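Local coordinates for L-talarate/galactarate dehydratase (Salmonella typhimurium, PDB 2PP0), which dehydrates both L-talarate and galactarate to 5-keto-4-deoxy-D-glucarate and also epimerises L-talarate to galactarate, using one magnesium ion per subunit, at residues N166-F171 with H349-N354. Sequence-based numbering, arbitrary orientation.
Sequences NTSGGF and HFEWLN
Asn166 and His349 pair in parallel at the ends of two strands: Thr167 N closes the bridge with a nearly straight bond (163°) to His349 O at 3.2 Å, while His349 bonds back to Tyr165. In both side chains CG is anti to the backbone N, on the same face of the sheet. There Asn166 ND2 donates to His349 ND1 at 3.0 Å, a bent bond whose donor lies 25° out of the imidazole plane and which shows ND1 acting as acceptor. Asn166 OD1 takes Gly169 N on an in-plane lone pair (2.8 Å), an Asx motif spanning the turn; together the two bonds fix the amide's rotation. Ser168 OG donates to Glu351 OE1 at 2.6 Å, on its syn side and 27° out of the carboxylate plane. Thr167 CG2 touches Phe350 CZ (3.5 Å), and Phe171 CZ meets Phe350 CE2 edge to edge at 3.9 Å, the two side chains crossing at about a right angle. Phe350 CD2 in turn sits over the centre of the Trp352 ring. From the second subunit, Thr11 N holds Glu351 OE2 and Tyr12 stacks on His349. Thr167 OG1 bonds to substrate-binding Glu348, and Phe350 makes a cation-pi contact with Lys82, which also binds substrate. The bridge joins 161-166 and 346-349, first and eighth strands of the (β/α)7β barrel, closing it at its C-terminal, active-site end, with strand 194-197 beside Thr167 and Phe171, helix 331-339 against His349, and strand 28-40 against Trp352.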
# COMPACT_ATOMS: atom_id res chain seq x y z
N ASN B 166 -17.60 -13.13 -18.71
CA ASN B 166 -18.95 -12.60 -18.54
C ASN B 166 -19.79 -13.43 -17.58
O ASN B 166 -19.68 -14.66 -17.56
CB ASN B 166 -19.68 -12.49 -19.88
CG ASN B 166 -21.15 -12.14 -19.71
OD1 ASN B 166 -21.98 -13.01 -19.41
ND2 ASN B 166 -21.49 -10.87 -19.87
N THR B 167 -20.62 -12.75 -16.80
CA THR B 167 -21.50 -13.40 -15.82
C THR B 167 -22.97 -13.17 -16.18
O THR B 167 -23.81 -14.06 -15.98
CB THR B 167 -21.25 -12.83 -14.40
OG1 THR B 167 -19.96 -13.26 -13.95
CG2 THR B 167 -22.32 -13.32 -13.42
N SER B 168 -23.27 -11.99 -16.70
CA SER B 168 -24.62 -11.59 -17.10
C SER B 168 -25.41 -12.64 -17.89
O SER B 168 -26.60 -12.83 -17.65
CB SER B 168 -24.57 -10.31 -17.92
OG SER B 168 -24.16 -9.21 -17.13
N GLY B 169 -24.75 -13.30 -18.83
CA GLY B 169 -25.44 -14.28 -19.65
C GLY B 169 -25.45 -15.72 -19.15
O GLY B 169 -25.77 -16.63 -19.92
N GLY B 170 -25.11 -15.93 -17.89
CA GLY B 170 -25.09 -17.29 -17.37
C GLY B 170 -25.93 -17.52 -16.12
O GLY B 170 -25.66 -18.45 -15.36
N PHE B 171 -26.96 -16.70 -15.92
CA PHE B 171 -27.83 -16.81 -14.75
C PHE B 171 -28.86 -17.94 -14.85
O PHE B 171 -29.19 -18.41 -15.94
CB PHE B 171 -28.52 -15.47 -14.49
CG PHE B 171 -27.67 -14.50 -13.71
CD1 PHE B 171 -27.68 -14.50 -12.32
CD2 PHE B 171 -26.86 -13.57 -14.37
CE1 PHE B 171 -26.90 -13.59 -11.59
CE2 PHE B 171 -26.07 -12.66 -13.65
CZ PHE B 171 -26.09 -12.67 -12.26
N HIS B 349 -17.45 -9.30 -15.89
CA HIS B 349 -18.26 -8.37 -16.68
C HIS B 349 -19.77 -8.46 -16.53
O HIS B 349 -20.35 -9.55 -16.52
CB HIS B 349 -17.90 -8.51 -18.17
CG HIS B 349 -18.84 -7.79 -19.08
ND1 HIS B 349 -20.11 -8.25 -19.35
CD2 HIS B 349 -18.70 -6.65 -19.78
CE1 HIS B 349 -20.72 -7.42 -20.17
NE2 HIS B 349 -19.88 -6.43 -20.45
N PHE B 350 -20.37 -7.28 -16.41
CA PHE B 350 -21.82 -7.07 -16.33
C PHE B 350 -21.99 -5.79 -17.15
O PHE B 350 -21.10 -4.93 -17.15
CB PHE B 350 -22.28 -6.76 -14.90
CG PHE B 350 -22.37 -7.95 -13.99
CD1 PHE B 350 -21.23 -8.46 -13.37
CD2 PHE B 350 -23.60 -8.53 -13.71
CE1 PHE B 350 -21.33 -9.52 -12.47
CE2 PHE B 350 -23.71 -9.59 -12.81
CZ PHE B 350 -22.57 -10.08 -12.19
N GLU B 351 -23.11 -5.64 -17.84
CA GLU B 351 -23.35 -4.44 -18.63
C GLU B 351 -24.25 -3.50 -17.83
O GLU B 351 -24.45 -2.34 -18.20
CB GLU B 351 -24.04 -4.79 -19.95
CG GLU B 351 -25.43 -5.41 -19.79
CD GLU B 351 -25.40 -6.93 -19.71
OE1 GLU B 351 -24.55 -7.49 -19.00
OE2 GLU B 351 -26.25 -7.56 -20.37
N TRP B 352 -24.76 -4.01 -16.72
CA TRP B 352 -25.67 -3.28 -15.85
C TRP B 352 -25.35 -1.82 -15.58
O TRP B 352 -26.23 -0.96 -15.66
CB TRP B 352 -25.78 -4.00 -14.51
CG TRP B 352 -26.32 -5.40 -14.60
CD1 TRP B 352 -26.69 -6.07 -15.74
CD2 TRP B 352 -26.53 -6.31 -13.52
NE1 TRP B 352 -27.12 -7.34 -15.42
CE2 TRP B 352 -27.03 -7.51 -14.07
CE3 TRP B 352 -26.34 -6.22 -12.13
CZ2 TRP B 352 -27.35 -8.62 -13.28
CZ3 TRP B 352 -26.65 -7.32 -11.35
CH2 TRP B 352 -27.15 -8.51 -11.92
N LEU B 353 -24.10 -1.52 -15.26
CA LEU B 353 -23.70 -0.16 -14.95
C LEU B 353 -23.33 0.72 -16.15
O LEU B 353 -23.14 1.92 -15.99
CB LEU B 353 -22.54 -0.17 -13.95
CG LEU B 353 -22.76 -1.03 -12.69
CD1 LEU B 353 -21.58 -0.87 -11.74
CD2 LEU B 353 -24.06 -0.62 -12.00
N ASN B 354 -23.23 0.12 -17.33
CA ASN B 354 -22.86 0.88 -18.53
C ASN B 354 -23.57 2.22 -18.68
O ASN B 354 -22.93 3.24 -18.91
CB ASN B 354 -23.09 0.06 -19.81
CG ASN B 354 -22.09 -1.06 -19.98
OD1 ASN B 354 -21.03 -1.05 -19.35
ND2 ASN B 354 -22.41 -2.01 -20.84